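Local atomic coordinates of glycoside Hydrolase (Bacteroides uniformis, PDB entry 5TA0), a protein that probably cleaves agarose chains as a glycoside hydrolase, taking part in agarose breakdown by a human gut bacterium, and binds a neoagaro-oligosaccharide. Residues 138-143 / 173-178; 166-171 / 223-228. All coordinates share one frame; numbering follows the deposited sequence. Where two conformers were deposited one is given.

Contact 1: residues 138-143 / 173-178. With GAL (beta-D-galactopyranose), chain C; AAL (3,6-anhydro-alpha-L-galactopyranose), chain B.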
# COMPACT_ATOMS: atom_id res chain seq x y z
N LEU A 138 -0.26 -15.04 2.55
CA LEU A 138 -0.97 -16.09 1.83
C LEU A 138 -2.36 -15.58 1.42
O LEU A 138 -2.99 -14.85 2.16
CB LEU A 138 -1.07 -17.32 2.75
CG LEU A 138 -1.68 -18.59 2.13
CD1 LEU A 138 -0.92 -19.07 0.89
CD2 LEU A 138 -1.72 -19.73 3.16
N CYS A 139 -2.80 -15.95 0.22
CA CYS A 139 -4.12 -15.58 -0.27
C CYS A 139 -4.58 -16.60 -1.28
O CYS A 139 -3.75 -17.23 -1.97
CB CYS A 139 -4.05 -14.19 -0.91
SG CYS A 139 -5.63 -13.46 -1.42
N ASN A 140 -5.90 -16.77 -1.38
CA ASN A 140 -6.49 -17.56 -2.47
C ASN A 140 -6.84 -16.67 -3.65
O ASN A 140 -7.50 -15.62 -3.47
CB ASN A 140 -7.78 -18.23 -1.99
CG ASN A 140 -7.54 -19.28 -0.95
OD1 ASN A 140 -7.08 -20.38 -1.27
ND2 ASN A 140 -7.75 -18.91 0.31
N GLN A 141 -6.49 -17.10 -4.86
CA GLN A 141 -7.13 -16.53 -6.05
C GLN A 141 -8.63 -16.83 -6.01
O GLN A 141 -9.10 -17.72 -5.31
CB GLN A 141 -6.50 -17.10 -7.31
CG GLN A 141 -5.07 -16.65 -7.51
CD GLN A 141 -4.42 -17.30 -8.70
OE1 GLN A 141 -5.05 -17.45 -9.78
NE2 GLN A 141 -3.19 -17.75 -8.52
N PHE A 142 -9.39 -16.01 -6.72
CA PHE A 142 -10.83 -16.07 -6.66
C PHE A 142 -11.41 -17.47 -6.95
O PHE A 142 -12.31 -17.93 -6.24
CB PHE A 142 -11.46 -15.05 -7.61
CG PHE A 142 -12.97 -15.03 -7.53
CD1 PHE A 142 -13.75 -15.72 -8.46
CD2 PHE A 142 -13.60 -14.41 -6.48
CE1 PHE A 142 -15.13 -15.74 -8.34
CE2 PHE A 142 -14.97 -14.43 -6.36
CZ PHE A 142 -15.73 -15.08 -7.30
N SER A 143 -10.90 -18.13 -7.99
CA SER A 143 -11.46 -19.38 -8.48
C SER A 143 -10.45 -20.50 -8.33
O SER A 143 -9.29 -20.27 -8.62
CB SER A 143 -11.80 -19.21 -9.96
OG SER A 143 -12.45 -20.35 -10.47
N GLY A 173 -13.44 -22.72 3.72
CA GLY A 173 -12.69 -22.41 4.92
C GLY A 173 -11.93 -23.59 5.53
O GLY A 173 -10.81 -23.44 5.99
N GLU A 174 -12.58 -24.74 5.54
CA GLU A 174 -11.92 -25.94 6.03
C GLU A 174 -10.73 -26.27 5.15
O GLU A 174 -9.67 -26.62 5.65
CB GLU A 174 -12.88 -27.12 6.10
CG GLU A 174 -12.19 -28.37 6.60
CD GLU A 174 -13.08 -29.59 6.71
OE1 GLU A 174 -12.58 -30.67 6.38
OE2 GLU A 174 -14.23 -29.48 7.19
N PHE A 175 -10.90 -26.18 3.82
CA PHE A 175 -9.76 -26.38 2.93
C PHE A 175 -8.61 -25.45 3.35
O PHE A 175 -7.45 -25.87 3.45
CB PHE A 175 -10.16 -26.14 1.46
CG PHE A 175 -8.96 -25.91 0.57
CD1 PHE A 175 -8.15 -26.99 0.17
CD2 PHE A 175 -8.57 -24.64 0.22
CE1 PHE A 175 -6.99 -26.75 -0.55
CE2 PHE A 175 -7.41 -24.42 -0.49
CZ PHE A 175 -6.64 -25.47 -0.89
N TYR A 176 -8.92 -24.17 3.51
CA TYR A 176 -7.85 -23.19 3.79
C TYR A 176 -7.17 -23.47 5.13
O TYR A 176 -5.93 -23.46 5.24
CB TYR A 176 -8.45 -21.79 3.76
CG TYR A 176 -7.51 -20.60 3.60
CD1 TYR A 176 -6.15 -20.72 3.25
CD2 TYR A 176 -8.02 -19.32 3.74
CE1 TYR A 176 -5.36 -19.59 3.04
CE2 TYR A 176 -7.23 -18.19 3.52
CZ TYR A 176 -5.90 -18.34 3.19
OH TYR A 176 -5.07 -17.27 2.96
N GLY A 177 -7.97 -23.72 6.16
CA GLY A 177 -7.40 -24.03 7.48
C GLY A 177 -6.56 -25.30 7.46
O GLY A 177 -5.46 -25.33 8.03
N ARG A 178 -7.04 -26.35 6.81
CA ARG A 178 -6.28 -27.61 6.74
C ARG A 178 -5.01 -27.42 5.93
O ARG A 178 -3.96 -27.92 6.28
CB ARG A 178 -7.11 -28.74 6.16
CG ARG A 178 -8.20 -29.27 7.07
CD ARG A 178 -8.87 -30.45 6.40
NE ARG A 178 -9.86 -31.06 7.27
CZ ARG A 178 -9.58 -31.86 8.29
NH1 ARG A 178 -8.33 -32.20 8.54
NH2 ARG A 178 -10.57 -32.30 9.06
C1 GAL C . -0.25 -16.23 -9.96
C2 GAL C . 0.52 -17.44 -9.41
C3 GAL C . 0.78 -18.50 -10.49
C4 GAL C . -0.51 -18.81 -11.24
C5 GAL C . -1.12 -17.51 -11.77
C6 GAL C . -2.41 -17.72 -12.55
O2 GAL C . 1.75 -16.96 -8.87
O3 GAL C . 1.37 -19.68 -9.91
O4 GAL C . -1.47 -19.41 -10.34
O5 GAL C . -1.41 -16.63 -10.67
O6 GAL C . -2.94 -16.46 -12.99
C1 AAL B . -2.45 -11.60 -9.14
C2 AAL B . -3.08 -12.70 -8.26
C3 AAL B . -2.08 -13.79 -7.91
C4 AAL B . -1.41 -14.29 -9.17
C5 AAL B . -0.55 -13.11 -9.49
C6 AAL B . 0.01 -12.76 -8.14
O2 AAL B . -4.17 -13.33 -8.94
O3 AAL B . -0.99 -13.19 -7.20
O4 AAL B . -0.57 -15.42 -8.83
O5 AAL B . -1.34 -12.01 -9.95
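In the beta-alpha-beta crossover of the catalytic alpha/beta barrel, Leu138 and Asn140 on strand 134-140 meet Tyr176 on the returning helix 170-183; the axes of 138-140 and 173-178 approach to 11.0 Å and run roughly antiparallel. With CG anti to the backbone N (chi1 -162°), Tyr176 carries its ring across to the strand. Asn140 runs alongside it, the other way, and lays ND2 over the centre of one ring face, 3.3 Å from Tyr176 CE2, while the amide plane is tilted steeply to the ring, at 71°. The main polar partner of that ND2 is Val200 O, so the amide is fixed by the next strand's end as well as by the ring. Leu138 meets the ring at its edge, its CD2 3.6 Å from Tyr176 CE1. Tyr176 OH passes close to Leu138 O but bonds instead to Glu199 O. Ile88 of helix 86-94 packs against Asn140, Phe175 and Tyr176. Next along the chain, Gln141 serves the glycan pocket: its OE1 is hydrogen-bonded to Lys89 NZ, and NE2, also hydrogen-bonded to Thr85 OG1, donates to O4 of beta-D-galactopyranose at 3.0 Å, nearly straight at 164°.

Contact 2: residues 166-171 / 223-228; sequences EPFGTA and FEFHST
Phe168 and Phe225 lean against each other with their rings inclined at 53° and the centroids 5.8 Å apart, an oblique pairing. CD2 and CE2 of Phe168 make the touch, CE2 lying 3.9 Å from Phe225 CD1 and CD2 near Phe225 CB. Lys221 makes a cation-pi contact with Phe168, and Tyr146 meets Phe225 edge-to-face. Beside the pair, Gly169 brings its CA to 3.7 Å from Phe225 CD1; there is no room here for a CB, and the positive phi of 97° also suits a glycine. Thr228, one helical turn on from Phe225, points into the bend. With OG1 beside the backbone N (chi1 -63°), its CG2 lies anti to that N, sits 3.5 Å from Phe168 O and also approaches Thr170 N. The other branch, OG1, faces Pro167 CB and shares a water with Phe168 O; that water donates to the carbonyl at 2.7 Å. The bend is held from within, because Pro167 O accepts from both Thr170 N and Thr170 OG1, the hydroxyl coming in at 2.7 Å on a lone pair. What Phe225 and Thr228 grip is thus a type II beta turn, Pro167 to Thr170, that leads into helix 170-183 with Gly169 as N-cap, packed on helix 219-236 in the outer helical layer of the alpha/beta barrel.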
# COMPACT_ATOMS: atom_id res chain seq x y z
N GLU A 166 -23.85 -25.27 8.40
CA GLU A 166 -22.85 -25.16 7.33
C GLU A 166 -23.03 -23.81 6.63
O GLU A 166 -23.57 -23.74 5.53
CB GLU A 166 -22.95 -26.32 6.36
CG GLU A 166 -21.77 -26.40 5.41
CD GLU A 166 -21.89 -27.44 4.33
OE1 GLU A 166 -22.57 -28.47 4.54
OE2 GLU A 166 -21.31 -27.26 3.25
N PRO A 167 -22.57 -22.73 7.28
CA PRO A 167 -22.71 -21.42 6.66
C PRO A 167 -21.87 -21.31 5.39
O PRO A 167 -20.88 -22.03 5.23
CB PRO A 167 -22.21 -20.44 7.73
CG PRO A 167 -21.45 -21.26 8.67
CD PRO A 167 -22.07 -22.62 8.66
N PHE A 168 -22.29 -20.44 4.50
CA PHE A 168 -21.63 -20.28 3.19
C PHE A 168 -20.14 -20.08 3.32
O PHE A 168 -19.67 -19.17 3.99
CB PHE A 168 -22.24 -19.10 2.48
CG PHE A 168 -21.74 -18.91 1.10
CD1 PHE A 168 -22.07 -19.82 0.11
CD2 PHE A 168 -20.95 -17.79 0.76
CE1 PHE A 168 -21.63 -19.64 -1.18
CE2 PHE A 168 -20.50 -17.62 -0.53
CZ PHE A 168 -20.86 -18.53 -1.49
N GLY A 169 -19.38 -20.96 2.67
CA GLY A 169 -17.93 -20.97 2.75
C GLY A 169 -17.31 -21.95 3.72
O GLY A 169 -16.09 -21.99 3.86
N THR A 170 -18.11 -22.75 4.43
CA THR A 170 -17.56 -23.71 5.40
C THR A 170 -16.52 -24.61 4.74
O THR A 170 -15.42 -24.76 5.29
CB THR A 170 -18.69 -24.51 6.07
OG1 THR A 170 -19.46 -23.61 6.89
CG2 THR A 170 -18.16 -25.63 6.90
N ALA A 171 -16.84 -25.19 3.59
CA ALA A 171 -15.90 -26.12 2.95
C ALA A 171 -14.65 -25.40 2.44
O ALA A 171 -13.54 -25.89 2.59
CB ALA A 171 -16.57 -26.88 1.83
N PHE A 223 -19.11 -10.76 1.81
CA PHE A 223 -18.66 -10.26 3.11
C PHE A 223 -18.90 -11.27 4.24
O PHE A 223 -18.02 -11.49 5.08
CB PHE A 223 -19.26 -8.87 3.38
CG PHE A 223 -18.93 -7.86 2.33
CD1 PHE A 223 -17.75 -7.93 1.58
CD2 PHE A 223 -19.79 -6.80 2.07
CE1 PHE A 223 -17.45 -6.99 0.63
CE2 PHE A 223 -19.49 -5.85 1.12
CZ PHE A 223 -18.31 -5.94 0.39
N GLU A 224 -20.10 -11.89 4.24
CA GLU A 224 -20.42 -12.95 5.20
C GLU A 224 -19.39 -14.08 5.08
O GLU A 224 -18.89 -14.57 6.09
CB GLU A 224 -21.85 -13.55 5.01
CG GLU A 224 -23.02 -12.73 5.56
CD GLU A 224 -24.42 -13.35 5.38
OE1 GLU A 224 -24.54 -14.59 5.25
OE2 GLU A 224 -25.36 -12.55 5.31
N PHE A 225 -19.08 -14.47 3.84
CA PHE A 225 -18.08 -15.50 3.55
C PHE A 225 -16.76 -15.24 4.28
O PHE A 225 -16.14 -16.16 4.79
CB PHE A 225 -17.92 -15.57 2.03
CG PHE A 225 -16.81 -16.43 1.49
CD1 PHE A 225 -17.03 -17.77 1.23
CD2 PHE A 225 -15.60 -15.88 1.10
CE1 PHE A 225 -16.05 -18.56 0.67
CE2 PHE A 225 -14.63 -16.67 0.52
CZ PHE A 225 -14.85 -18.00 0.30
N HIS A 226 -16.34 -13.98 4.37
CA HIS A 226 -15.11 -13.66 5.06
C HIS A 226 -15.14 -14.07 6.55
O HIS A 226 -14.16 -14.58 7.06
CB HIS A 226 -14.76 -12.18 4.94
CG HIS A 226 -14.09 -11.82 3.65
ND1 HIS A 226 -14.73 -11.82 2.43
CD2 HIS A 226 -12.81 -11.48 3.39
CE1 HIS A 226 -13.86 -11.50 1.48
NE2 HIS A 226 -12.69 -11.27 2.04
N SER A 227 -16.24 -13.82 7.24
CA SER A 227 -16.34 -14.24 8.65
C SER A 227 -16.23 -15.76 8.77
O SER A 227 -15.55 -16.27 9.64
CB SER A 227 -17.65 -13.78 9.25
OG SER A 227 -17.69 -12.35 9.34
N THR A 228 -16.90 -16.47 7.85
CA THR A 228 -16.86 -17.93 7.89
C THR A 228 -15.46 -18.46 7.59
O THR A 228 -14.98 -19.38 8.27
CB THR A 228 -17.91 -18.47 6.93
OG1 THR A 228 -19.21 -18.05 7.43
CG2 THR A 228 -17.87 -20.01 6.85
O HOH W 1 -20.81 -17.27 5.47

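From the N terminus, strand 134-140 comes first, and a long, mostly irregular excursion follows before the chain enters helix 170-183. Contact 1 closes that excursion by setting the body of the helix against strand 134-140. Contact 2 closes a longer loop, from the turn at the start of the same helix through strand 197-199 to helix 219-236. Because 166-171 falls between the two segments of contact 1, while 223-228 lies beyond both, the two loops cross. Helix 170-183 is common to them: contact 1 ties it inward to the parallel sheet beside the glycan pocket, and contact 2, about 12 Å away between centres, ties the turn that leads into it, and its first residue, to helix 219-236.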